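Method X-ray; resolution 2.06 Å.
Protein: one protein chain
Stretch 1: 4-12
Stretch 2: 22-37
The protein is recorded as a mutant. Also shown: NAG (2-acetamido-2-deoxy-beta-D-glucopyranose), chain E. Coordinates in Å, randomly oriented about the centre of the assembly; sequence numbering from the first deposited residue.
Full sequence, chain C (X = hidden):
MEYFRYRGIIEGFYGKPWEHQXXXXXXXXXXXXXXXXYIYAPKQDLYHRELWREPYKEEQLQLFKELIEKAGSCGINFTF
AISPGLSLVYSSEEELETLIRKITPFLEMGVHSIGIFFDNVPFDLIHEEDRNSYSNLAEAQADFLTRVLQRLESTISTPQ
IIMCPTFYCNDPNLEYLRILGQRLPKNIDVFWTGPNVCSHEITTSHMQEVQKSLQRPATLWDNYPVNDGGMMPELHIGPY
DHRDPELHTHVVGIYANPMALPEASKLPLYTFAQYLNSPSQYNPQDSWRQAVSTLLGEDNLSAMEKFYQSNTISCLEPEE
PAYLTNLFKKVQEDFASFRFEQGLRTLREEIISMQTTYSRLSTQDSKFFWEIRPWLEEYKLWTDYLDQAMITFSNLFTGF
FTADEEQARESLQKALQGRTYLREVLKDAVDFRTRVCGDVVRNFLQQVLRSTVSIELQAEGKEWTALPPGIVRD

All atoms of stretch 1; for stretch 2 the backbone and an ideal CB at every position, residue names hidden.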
ATOM      1  N   PHE C   4     -10.226   1.982 -19.921  1.00 35.56           N
ATOM      2  CA  PHE C   4      -9.153   2.895 -19.517  1.00 34.41           C
ATOM      3  C   PHE C   4      -8.042   2.931 -20.569  1.00 35.56           C
ATOM      4  O   PHE C   4      -7.500   1.882 -20.933  1.00 36.37           O
ATOM      5  CB  PHE C   4      -8.577   2.471 -18.163  1.00 33.25           C
ATOM      6  CG  PHE C   4      -9.521   2.677 -17.012  1.00 31.68           C
ATOM      7  CD1 PHE C   4      -9.654   3.928 -16.424  1.00 30.99           C
ATOM      8  CD2 PHE C   4     -10.290   1.624 -16.525  1.00 30.75           C
ATOM      9  CE1 PHE C   4     -10.525   4.125 -15.363  1.00 30.65           C
ATOM     10  CE2 PHE C   4     -11.163   1.815 -15.470  1.00 30.07           C
ATOM     11  CZ  PHE C   4     -11.280   3.067 -14.886  1.00 30.12           C
ATOM     12  N   ARG C   5      -7.696   4.134 -21.034  1.00 35.74           N
ATOM     13  CA  ARG C   5      -6.605   4.318 -21.999  1.00 36.95           C
ATOM     14  C   ARG C   5      -5.253   3.933 -21.388  1.00 35.58           C
ATOM     15  O   ARG C   5      -4.463   3.230 -22.021  1.00 34.04           O
ATOM     16  CB  ARG C   5      -6.548   5.769 -22.510  1.00 39.06           C
ATOM     17  CG  ARG C   5      -5.791   5.931 -23.823  1.00 42.49           C
ATOM     18  CD  ARG C   5      -5.205   7.327 -23.992  1.00 45.79           C
ATOM     19  NE  ARG C   5      -6.210   8.386 -23.873  1.00 48.76           N
ATOM     20  CZ  ARG C   5      -5.948   9.697 -23.841  1.00 49.86           C
ATOM     21  NH1 ARG C   5      -4.698  10.160 -23.930  1.00 50.35           N
ATOM     22  NH2 ARG C   5      -6.958  10.561 -23.723  1.00 49.88           N
ATOM     23  N   TYR C   6      -4.993   4.407 -20.170  1.00 35.07           N
ATOM     24  CA  TYR C   6      -3.773   4.069 -19.436  1.00 35.61           C
ATOM     25  C   TYR C   6      -4.125   3.101 -18.301  1.00 33.07           C
ATOM     26  O   TYR C   6      -4.939   3.419 -17.420  1.00 30.80           O
ATOM     27  CB  TYR C   6      -3.080   5.331 -18.905  1.00 38.94           C
ATOM     28  CG  TYR C   6      -2.740   6.349 -19.986  1.00 42.83           C
ATOM     29  CD1 TYR C   6      -1.950   5.992 -21.082  1.00 45.39           C
ATOM     30  CD2 TYR C   6      -3.198   7.671 -19.912  1.00 46.35           C
ATOM     31  CE1 TYR C   6      -1.635   6.914 -22.078  1.00 47.54           C
ATOM     32  CE2 TYR C   6      -2.885   8.600 -20.902  1.00 47.69           C
ATOM     33  CZ  TYR C   6      -2.101   8.216 -21.982  1.00 49.23           C
ATOM     34  OH  TYR C   6      -1.781   9.123 -22.973  1.00 52.96           O
ATOM     35  N   ARG C   7      -3.532   1.911 -18.368  1.00 30.02           N
ATOM     36  CA  ARG C   7      -3.748   0.837 -17.402  1.00 29.37           C
ATOM     37  C   ARG C   7      -2.384   0.497 -16.853  1.00 28.41           C
ATOM     38  O   ARG C   7      -1.703  -0.371 -17.394  1.00 27.90           O
ATOM     39  CB  ARG C   7      -4.359  -0.377 -18.106  1.00 29.37           C
ATOM     40  CG  ARG C   7      -5.770  -0.137 -18.612  1.00 28.75           C
ATOM     41  CD  ARG C   7      -6.348  -1.379 -19.262  1.00 29.08           C
ATOM     42  NE  ARG C   7      -5.542  -1.872 -20.381  1.00 28.95           N
ATOM     43  CZ  ARG C   7      -5.493  -1.332 -21.600  1.00 28.92           C
ATOM     44  NH1 ARG C   7      -6.184  -0.236 -21.907  1.00 29.20           N
ATOM     45  NH2 ARG C   7      -4.724  -1.892 -22.528  1.00 29.59           N
ATOM     46  N   GLY C   8      -1.973   1.189 -15.789  1.00 27.59           N
ATOM     47  CA  GLY C   8      -0.559   1.269 -15.454  1.00 27.49           C
ATOM     48  C   GLY C   8      -0.073   0.914 -14.066  1.00 26.80           C
ATOM     49  O   GLY C   8      -0.851   0.740 -13.126  1.00 27.51           O
ATOM     50  N   ILE C   9       1.247   0.794 -13.974  1.00 25.28           N
ATOM     51  CA  ILE C   9       1.960   0.727 -12.714  1.00 24.95           C
ATOM     52  C   ILE C   9       2.861   1.946 -12.654  1.00 24.16           C
ATOM     53  O   ILE C   9       3.581   2.228 -13.609  1.00 23.26           O
ATOM     54  CB  ILE C   9       2.809  -0.561 -12.601  1.00 25.54           C
ATOM     55  CG1 ILE C   9       1.880  -1.777 -12.480  1.00 26.33           C
ATOM     56  CG2 ILE C   9       3.749  -0.476 -11.399  1.00 25.24           C
ATOM     57  CD1 ILE C   9       2.577  -3.117 -12.568  1.00 26.91           C
ATOM     58  N   ILE C  10       2.820   2.660 -11.531  1.00 23.81           N
ATOM     59  CA  ILE C  10       3.792   3.724 -11.257  1.00 24.09           C
ATOM     60  C   ILE C  10       4.735   3.240 -10.159  1.00 24.02           C
ATOM     61  O   ILE C  10       4.315   3.021  -9.026  1.00 24.05           O
ATOM     62  CB  ILE C  10       3.141   5.093 -10.890  1.00 24.18           C
ATOM     63  CG1 ILE C  10       4.226   6.113 -10.492  1.00 24.73           C
ATOM     64  CG2 ILE C  10       2.095   4.980  -9.775  1.00 24.32           C
ATOM     65  CD1 ILE C  10       3.785   7.555 -10.614  1.00 24.83           C
ATOM     66  N   GLU C  11       6.011   3.060 -10.491  1.00 24.30           N
ATOM     67  CA  GLU C  11       7.013   2.815  -9.459  1.00 24.44           C
ATOM     68  C   GLU C  11       7.335   4.174  -8.845  1.00 24.24           C
ATOM     69  O   GLU C  11       8.299   4.816  -9.234  1.00 23.13           O
ATOM     70  CB  GLU C  11       8.264   2.126 -10.018  1.00 25.01           C
ATOM     71  CG  GLU C  11       9.256   1.763  -8.915  1.00 25.47           C
ATOM     72  CD  GLU C  11      10.494   1.024  -9.393  1.00 26.25           C
ATOM     73  OE1 GLU C  11      10.529   0.523 -10.540  1.00 25.91           O
ATOM     74  OE2 GLU C  11      11.458   0.947  -8.595  1.00 27.28           O
ATOM     75  N   GLY C  12       6.492   4.598  -7.901  1.00 24.61           N
ATOM     76  CA  GLY C  12       6.549   5.939  -7.301  1.00 25.02           C
ATOM     77  C   GLY C  12       6.606   5.959  -5.783  1.00 24.99           C
ATOM     78  O   GLY C  12       6.290   6.970  -5.153  1.00 25.72           O
ATOM     79  N   UNK C  22      13.629  -7.316 -11.703  1.00 34.04           N
ATOM     80  CA  UNK C  22      12.240  -7.290 -11.217  1.00 33.54           C
ATOM     81  C   UNK C  22      11.356  -6.423 -12.117  1.00 31.87           C
ATOM     82  O   UNK C  22      10.224  -6.790 -12.424  1.00 31.46           O
ATOM     83  CB  UNK C  22      12.189  -6.770  -9.779  1.00 33.54           C
ATOM     84  N   UNK C  23      11.891  -5.287 -12.560  1.00 31.21           N
ATOM     85  CA  UNK C  23      11.201  -4.429 -13.533  1.00 30.56           C
ATOM     86  C   UNK C  23      10.940  -5.152 -14.846  1.00 30.74           C
ATOM     87  O   UNK C  23       9.822  -5.114 -15.356  1.00 32.35           O
ATOM     88  CB  UNK C  23      12.021  -3.165 -13.798  1.00 30.56           C
ATOM     89  N   UNK C  24      11.961  -5.829 -15.369  1.00 31.26           N
ATOM     90  CA  UNK C  24      11.829  -6.589 -16.617  1.00 32.24           C
ATOM     91  C   UNK C  24      10.782  -7.693 -16.480  1.00 32.24           C
ATOM     92  O   UNK C  24       9.956  -7.884 -17.368  1.00 31.99           O
ATOM     93  CB  UNK C  24      13.176  -7.192 -17.019  1.00 32.24           C
ATOM     94  N   UNK C  25      10.839  -8.408 -15.356  1.00 32.61           N
ATOM     95  CA  UNK C  25       9.848  -9.428 -15.003  1.00 32.72           C
ATOM     96  C   UNK C  25       8.439  -8.828 -14.828  1.00 30.70           C
ATOM     97  O   UNK C  25       7.461  -9.379 -15.327  1.00 30.14           O
ATOM     98  CB  UNK C  25      10.273 -10.141 -13.717  1.00 32.72           C
ATOM     99  N   UNK C  26       8.337  -7.699 -14.128  1.00 30.00           N
ATOM    100  CA  UNK C  26       7.054  -7.002 -13.988  1.00 28.69           C
ATOM    101  C   UNK C  26       6.449  -6.628 -15.345  1.00 28.74           C
ATOM    102  O   UNK C  26       5.233  -6.709 -15.511  1.00 26.81           O
ATOM    103  CB  UNK C  26       7.234  -5.742 -13.139  1.00 28.69           C
ATOM    104  N   UNK C  27       7.281  -6.243 -16.319  1.00 29.17           N
ATOM    105  CA  UNK C  27       6.768  -5.914 -17.658  1.00 29.82           C
ATOM    106  C   UNK C  27       6.110  -7.118 -18.334  1.00 29.88           C
ATOM    107  O   UNK C  27       5.117  -6.956 -19.050  1.00 29.57           O
ATOM    108  CB  UNK C  27       7.902  -5.387 -18.540  1.00 29.82           C
ATOM    109  N   UNK C  28       6.650  -8.314 -18.098  1.00 30.18           N
ATOM    110  CA  UNK C  28       6.032  -9.554 -18.590  1.00 31.90           C
ATOM    111  C   UNK C  28       4.700  -9.832 -17.889  1.00 30.91           C
ATOM    112  O   UNK C  28       3.717 -10.168 -18.546  1.00 31.61           O
ATOM    113  CB  UNK C  28       6.982 -10.736 -18.387  1.00 31.90           C
ATOM    114  N   UNK C  29       4.668  -9.682 -16.564  1.00 30.32           N
ATOM    115  CA  UNK C  29       3.413  -9.759 -15.799  1.00 30.16           C
ATOM    116  C   UNK C  29       2.379  -8.734 -16.294  1.00 29.62           C
ATOM    117  O   UNK C  29       1.195  -9.060 -16.451  1.00 28.16           O
ATOM    118  CB  UNK C  29       3.692  -9.536 -14.311  1.00 30.16           C
ATOM    119  N   UNK C  30       2.831  -7.506 -16.541  1.00 29.46           N
ATOM    120  CA  UNK C  30       1.959  -6.453 -17.078  1.00 29.98           C
ATOM    121  C   UNK C  30       1.328  -6.846 -18.420  1.00 30.63           C
ATOM    122  O   UNK C  30       0.118  -6.694 -18.604  1.00 29.89           O
ATOM    123  CB  UNK C  30       2.753  -5.156 -17.245  1.00 29.98           C
ATOM    124  N   UNK C  31       2.135  -7.371 -19.344  1.00 31.67           N
ATOM    125  CA  UNK C  31       1.611  -7.802 -20.647  1.00 32.07           C
ATOM    126  C   UNK C  31       0.617  -8.957 -20.509  1.00 31.99           C
ATOM    127  O   UNK C  31      -0.410  -8.959 -21.194  1.00 31.34           O
ATOM    128  CB  UNK C  31       2.762  -8.219 -21.565  1.00 32.07           C
ATOM    129  N   UNK C  32       0.918  -9.924 -19.636  1.00 30.73           N
ATOM    130  CA  UNK C  32      -0.011 -11.044 -19.367  1.00 30.99           C
ATOM    131  C   UNK C  32      -1.399 -10.596 -18.911  1.00 30.44           C
ATOM    132  O   UNK C  32      -2.394 -11.259 -19.226  1.00 29.17           O
ATOM    133  CB  UNK C  32       0.587 -11.963 -18.300  1.00 30.99           C
ATOM    134  N   UNK C  33      -1.450  -9.477 -18.181  1.00 29.78           N
ATOM    135  CA  UNK C  33      -2.684  -8.932 -17.614  1.00 29.22           C
ATOM    136  C   UNK C  33      -3.192  -7.647 -18.299  1.00 29.84           C
ATOM    137  O   UNK C  33      -4.078  -6.980 -17.783  1.00 30.08           O
ATOM    138  CB  UNK C  33      -2.463  -8.651 -16.126  1.00 29.22           C
ATOM    139  N   UNK C  34      -2.649  -7.327 -19.472  1.00 30.58           N
ATOM    140  CA  UNK C  34      -3.076  -6.179 -20.280  1.00 31.27           C
ATOM    141  C   UNK C  34      -2.933  -4.825 -19.553  1.00 30.72           C
ATOM    142  O   UNK C  34      -3.800  -3.946 -19.658  1.00 28.80           O
ATOM    143  CB  UNK C  34      -4.533  -6.374 -20.703  1.00 31.27           C
ATOM    144  N   UNK C  35      -1.838  -4.681 -18.804  1.00 29.39           N
ATOM    145  CA  UNK C  35      -1.427  -3.381 -18.274  1.00 29.07           C
ATOM    146  C   UNK C  35      -0.461  -2.800 -19.295  1.00 28.78           C
ATOM    147  O   UNK C  35       0.498  -3.470 -19.670  1.00 28.75           O
ATOM    148  CB  UNK C  35      -0.790  -3.495 -16.888  1.00 29.07           C
ATOM    149  N   UNK C  36      -0.714  -1.571 -19.745  1.00 27.46           N
ATOM    150  CA  UNK C  36      -0.018  -1.011 -20.917  1.00 27.33           C
ATOM    151  C   UNK C  36       0.811   0.254 -20.657  1.00 27.06           C
ATOM    152  O   UNK C  36       1.172   0.961 -21.604  1.00 26.02           O
ATOM    153  CB  UNK C  36      -1.052  -0.695 -22.000  1.00 27.33           C
ATOM    154  N   UNK C  37       1.116   0.542 -19.390  1.00 25.91           N
ATOM    155  CA  UNK C  37       1.776   1.800 -19.045  1.00 24.99           C
ATOM    156  C   UNK C  37       2.603   1.683 -17.775  1.00 24.59           C
ATOM    157  O   UNK C  37       2.121   1.174 -16.768  1.00 23.96           O
ATOM    158  CB  UNK C  37       0.738   2.912 -18.883  1.00 24.99           C
TER
HETATM  159  C1  NAG E 101       2.829  10.146  -1.180  1.00 30.22           C
HETATM  160  C2  NAG E 101       3.728  10.079  -2.431  1.00 28.79           C
HETATM  161  C3  NAG E 101       4.098   8.658  -2.863  1.00 28.24           C
HETATM  162  C4  NAG E 101       4.034   7.707  -1.680  1.00 27.66           C
HETATM  163  C5  NAG E 101       2.602   7.668  -1.171  1.00 28.46           C
HETATM  164  C6  NAG E 101       2.420   6.740   0.041  1.00 28.96           C
HETATM  165  C7  NAG E 101       1.979  10.601  -4.102  1.00 27.82           C
HETATM  166  C8  NAG E 101       1.619  11.516  -5.239  1.00 27.67           C
HETATM  167  N2  NAG E 101       3.163  10.843  -3.537  1.00 28.11           N
HETATM  168  O3  NAG E 101       5.415   8.672  -3.426  1.00 27.75           O
HETATM  169  O4  NAG E 101       4.399   6.388  -2.086  1.00 26.20           O
HETATM  170  O5  NAG E 101       2.070   8.967  -0.890  1.00 29.59           O
HETATM  171  O6  NAG E 101       3.330   7.054   1.098  1.00 28.75           O
HETATM  172  O7  NAG E 101       1.225   9.712  -3.727  1.00 27.28           O

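Stretch 2 opens as a helix running roughly antiparallel to strand 6-11, their axes 10.3 Å apart at closest approach, and, after a turn at 33 and 34, ends in a loop that brings 35 to 37 alongside the strand.

Position 22 has nothing of stretch 1 near its ideal CB, so almost any helix former would serve; it is Glu-22. At 23 the CB points sideways, 5.1 Å from Glu-11 OE1. A carboxylate at that range invites a long basic side chain, lysine or arginine. The residue is Arg-23, extended along chi2 and chi3 (both t), and its guanidinium meets the acid edge-on: NE donates to Glu-11 OE1 at 2.8 Å and NH2 to Glu-11 OE2 at 2.9 Å. This paired salt bridge uses two parallel donors, which lysine lacks.

Positions 24 and 25 are out of reach and little constrained from here; they are Leu-24 and Asp-25.

At 26 the CB points toward the strand, and its ideal CB is 5.4 Å from Ile-9 CD1. One helical turn on, the ideal CB of 30 lies 5.1 Å from the same methyl, Ile-9 CD1. Both call for apolar side chains of middling length, such as leucine, isoleucine or methionine. The first is Met-26, whose CG lies 3.9 Å from Ile-9 CD1. Between them, 27, 28 and 29 meet no atom of stretch 1 within 5.5 Å of their ideal CBs, and the backbone asks only for helix formers; they are Phe-27, Glu-28 and Phe-29. Position 30 is Met-30, with CG 3.6 Å from Ile-9 CD1, so that the flexible thioether chains pack around the isoleucine tip.

Positions 31 and 32, also out of reach, are Gln-31 and Ala-32. Position 33 is the first to leave helical angles (-108/14), and 34 has positive phi (59/39), a conformation favouring glycine, asparagine or aspartate. Asn-33 makes no contact with stretch 1. At 34 the ideal CB is 4.6 Å from Arg-7 NE, so a side-chain acceptor would be useful besides. Asn-34 tolerates the positive phi, and its OD1 takes a weak hydrogen bond from Arg-7 NH2 at 3.3 Å; the stronger-looking bond, Arg-7 NE to Asn-34 O at 2.8 Å, is made by the backbone and does not depend on the side chain.

At 35 the CB sits tightly, 3.3 Å from Arg-7 O, with Ile-9 CG1 5.4 Å away, which suits an apolar side chain able to reach along the strand. Leu-35 places CD1 4.1 Å from Ile-9 CD1, extending the cluster begun by the methionines.

At 36 the CB is 5.2 Å from Arg-5 O, and Arg-7 N offers a donor nearby. A short group that both donates and accepts is ideal. Asn-36 (chi1 p) donates from ND2 to Arg-5 O at 3.0 Å and accepts at OD1 from Arg-7 N at 2.9 Å, so its amide reads the strand as another backbone would; its own N donates to Arg-7 O at 2.8 Å.

At 37 the CB lies 4.0 Å from Gly-8 CA and 4.5 Å from Tyr-6 CB, leaving a small apolar group comfortable. It is Ala-37, whose O accepts from Ile-9 N at 3.0 Å.

Stretch 2 22-37: ERLDMFEFMQANNLNA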
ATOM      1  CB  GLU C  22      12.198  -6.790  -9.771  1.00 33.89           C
ATOM      2  CG  GLU C  22      12.866  -7.749  -8.798  1.00 34.26           C
ATOM      3  CD  GLU C  22      13.111  -7.175  -7.411  1.00 34.61           C
ATOM      4  OE1 GLU C  22      13.223  -5.948  -7.246  1.00 35.66           O
ATOM      5  OE2 GLU C  22      13.205  -7.975  -6.462  1.00 37.07           O
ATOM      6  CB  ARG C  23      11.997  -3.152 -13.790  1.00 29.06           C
ATOM      7  CG  ARG C  23      11.966  -2.204 -12.612  1.00 28.35           C
ATOM      8  CD  ARG C  23      13.053  -1.159 -12.720  1.00 27.53           C
ATOM      9  NE  ARG C  23      13.035  -0.254 -11.582  1.00 26.50           N
ATOM     10  CZ  ARG C  23      14.047   0.521 -11.199  1.00 26.86           C
ATOM     11  NH1 ARG C  23      15.210   0.521 -11.853  1.00 27.31           N
ATOM     12  NH2 ARG C  23      13.903   1.310 -10.139  1.00 26.86           N
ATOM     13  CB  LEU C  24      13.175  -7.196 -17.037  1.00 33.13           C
ATOM     14  CG  LEU C  24      14.271  -6.208 -17.451  1.00 33.72           C
ATOM     15  CD1 LEU C  24      15.632  -6.886 -17.409  1.00 34.43           C
ATOM     16  CD2 LEU C  24      13.995  -5.619 -18.826  1.00 34.24           C
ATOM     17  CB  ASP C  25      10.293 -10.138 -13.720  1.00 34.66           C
ATOM     18  CG  ASP C  25       9.347 -11.242 -13.302  1.00 37.06           C
ATOM     19  OD1 ASP C  25       9.473 -12.370 -13.826  1.00 38.23           O
ATOM     20  OD2 ASP C  25       8.481 -10.977 -12.440  1.00 38.24           O
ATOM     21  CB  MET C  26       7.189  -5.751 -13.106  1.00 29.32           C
ATOM     22  CG  MET C  26       5.863  -5.131 -12.670  1.00 29.59           C
ATOM     23  SD  MET C  26       4.780  -6.235 -11.726  1.00 29.55           S
ATOM     24  CE  MET C  26       5.689  -6.389 -10.196  1.00 29.30           C
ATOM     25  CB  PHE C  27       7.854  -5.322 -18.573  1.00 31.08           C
ATOM     26  CG  PHE C  27       8.416  -3.992 -18.113  1.00 32.86           C
ATOM     27  CD1 PHE C  27       7.752  -3.175 -17.188  1.00 33.88           C
ATOM     28  CD2 PHE C  27       9.617  -3.537 -18.644  1.00 33.74           C
ATOM     29  CE1 PHE C  27       8.292  -1.958 -16.794  1.00 34.38           C
ATOM     30  CE2 PHE C  27      10.161  -2.318 -18.251  1.00 35.33           C
ATOM     31  CZ  PHE C  27       9.499  -1.527 -17.324  1.00 34.70           C
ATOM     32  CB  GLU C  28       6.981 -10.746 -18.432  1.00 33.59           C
ATOM     33  CG  GLU C  28       8.197 -10.664 -19.348  1.00 35.61           C
ATOM     34  CD  GLU C  28       9.269 -11.702 -19.056  1.00 36.70           C
ATOM     35  OE1 GLU C  28       9.247 -12.341 -17.978  1.00 38.65           O
ATOM     36  OE2 GLU C  28      10.159 -11.865 -19.916  1.00 37.52           O
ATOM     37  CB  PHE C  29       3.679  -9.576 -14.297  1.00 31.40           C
ATOM     38  CG  PHE C  29       2.427  -9.432 -13.467  1.00 31.96           C
ATOM     39  CD1 PHE C  29       1.759 -10.555 -12.989  1.00 31.93           C
ATOM     40  CD2 PHE C  29       1.919  -8.169 -13.160  1.00 32.32           C
ATOM     41  CE1 PHE C  29       0.603 -10.420 -12.228  1.00 32.58           C
ATOM     42  CE2 PHE C  29       0.763  -8.032 -12.402  1.00 33.09           C
ATOM     43  CZ  PHE C  29       0.105  -9.161 -11.935  1.00 32.83           C
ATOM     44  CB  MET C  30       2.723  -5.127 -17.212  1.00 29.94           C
ATOM     45  CG  MET C  30       2.946  -4.420 -15.887  1.00 29.50           C
ATOM     46  SD  MET C  30       4.068  -3.019 -16.015  1.00 29.68           S
ATOM     47  CE  MET C  30       2.974  -1.777 -16.706  1.00 29.65           C
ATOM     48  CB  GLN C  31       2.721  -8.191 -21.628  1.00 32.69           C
ATOM     49  CG  GLN C  31       2.181  -8.560 -23.012  1.00 33.57           C
ATOM     50  CD  GLN C  31       3.267  -8.807 -24.044  1.00 34.40           C
ATOM     51  OE1 GLN C  31       4.349  -9.305 -23.724  1.00 34.99           O
ATOM     52  NE2 GLN C  31       2.971  -8.479 -25.299  1.00 34.48           N
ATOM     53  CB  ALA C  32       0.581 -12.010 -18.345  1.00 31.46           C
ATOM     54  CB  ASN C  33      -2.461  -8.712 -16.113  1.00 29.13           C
ATOM     55  CG  ASN C  33      -2.193 -10.012 -15.378  1.00 29.27           C
ATOM     56  OD1 ASN C  33      -1.061 -10.300 -14.961  1.00 29.29           O
ATOM     57  ND2 ASN C  33      -3.233 -10.827 -15.245  1.00 28.86           N
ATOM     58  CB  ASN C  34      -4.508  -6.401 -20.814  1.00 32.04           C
ATOM     59  CG  ASN C  34      -4.852  -5.495 -21.989  1.00 33.91           C
ATOM     60  OD1 ASN C  34      -3.987  -5.119 -22.780  1.00 35.56           O
ATOM     61  ND2 ASN C  34      -6.125  -5.135 -22.100  1.00 34.49           N
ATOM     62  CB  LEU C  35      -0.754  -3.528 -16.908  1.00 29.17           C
ATOM     63  CG  LEU C  35      -1.642  -4.069 -15.783  1.00 28.13           C
ATOM     64  CD1 LEU C  35      -0.824  -4.380 -14.541  1.00 28.11           C
ATOM     65  CD2 LEU C  35      -2.753  -3.089 -15.453  1.00 28.42           C
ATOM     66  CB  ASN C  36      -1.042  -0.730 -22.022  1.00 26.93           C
ATOM     67  CG  ASN C  36      -1.949   0.441 -21.699  1.00 27.20           C
ATOM     68  OD1 ASN C  36      -2.006   0.907 -20.558  1.00 27.86           O
ATOM     69  ND2 ASN C  36      -2.665   0.921 -22.699  1.00 26.93           N
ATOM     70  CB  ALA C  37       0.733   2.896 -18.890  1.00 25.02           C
TER
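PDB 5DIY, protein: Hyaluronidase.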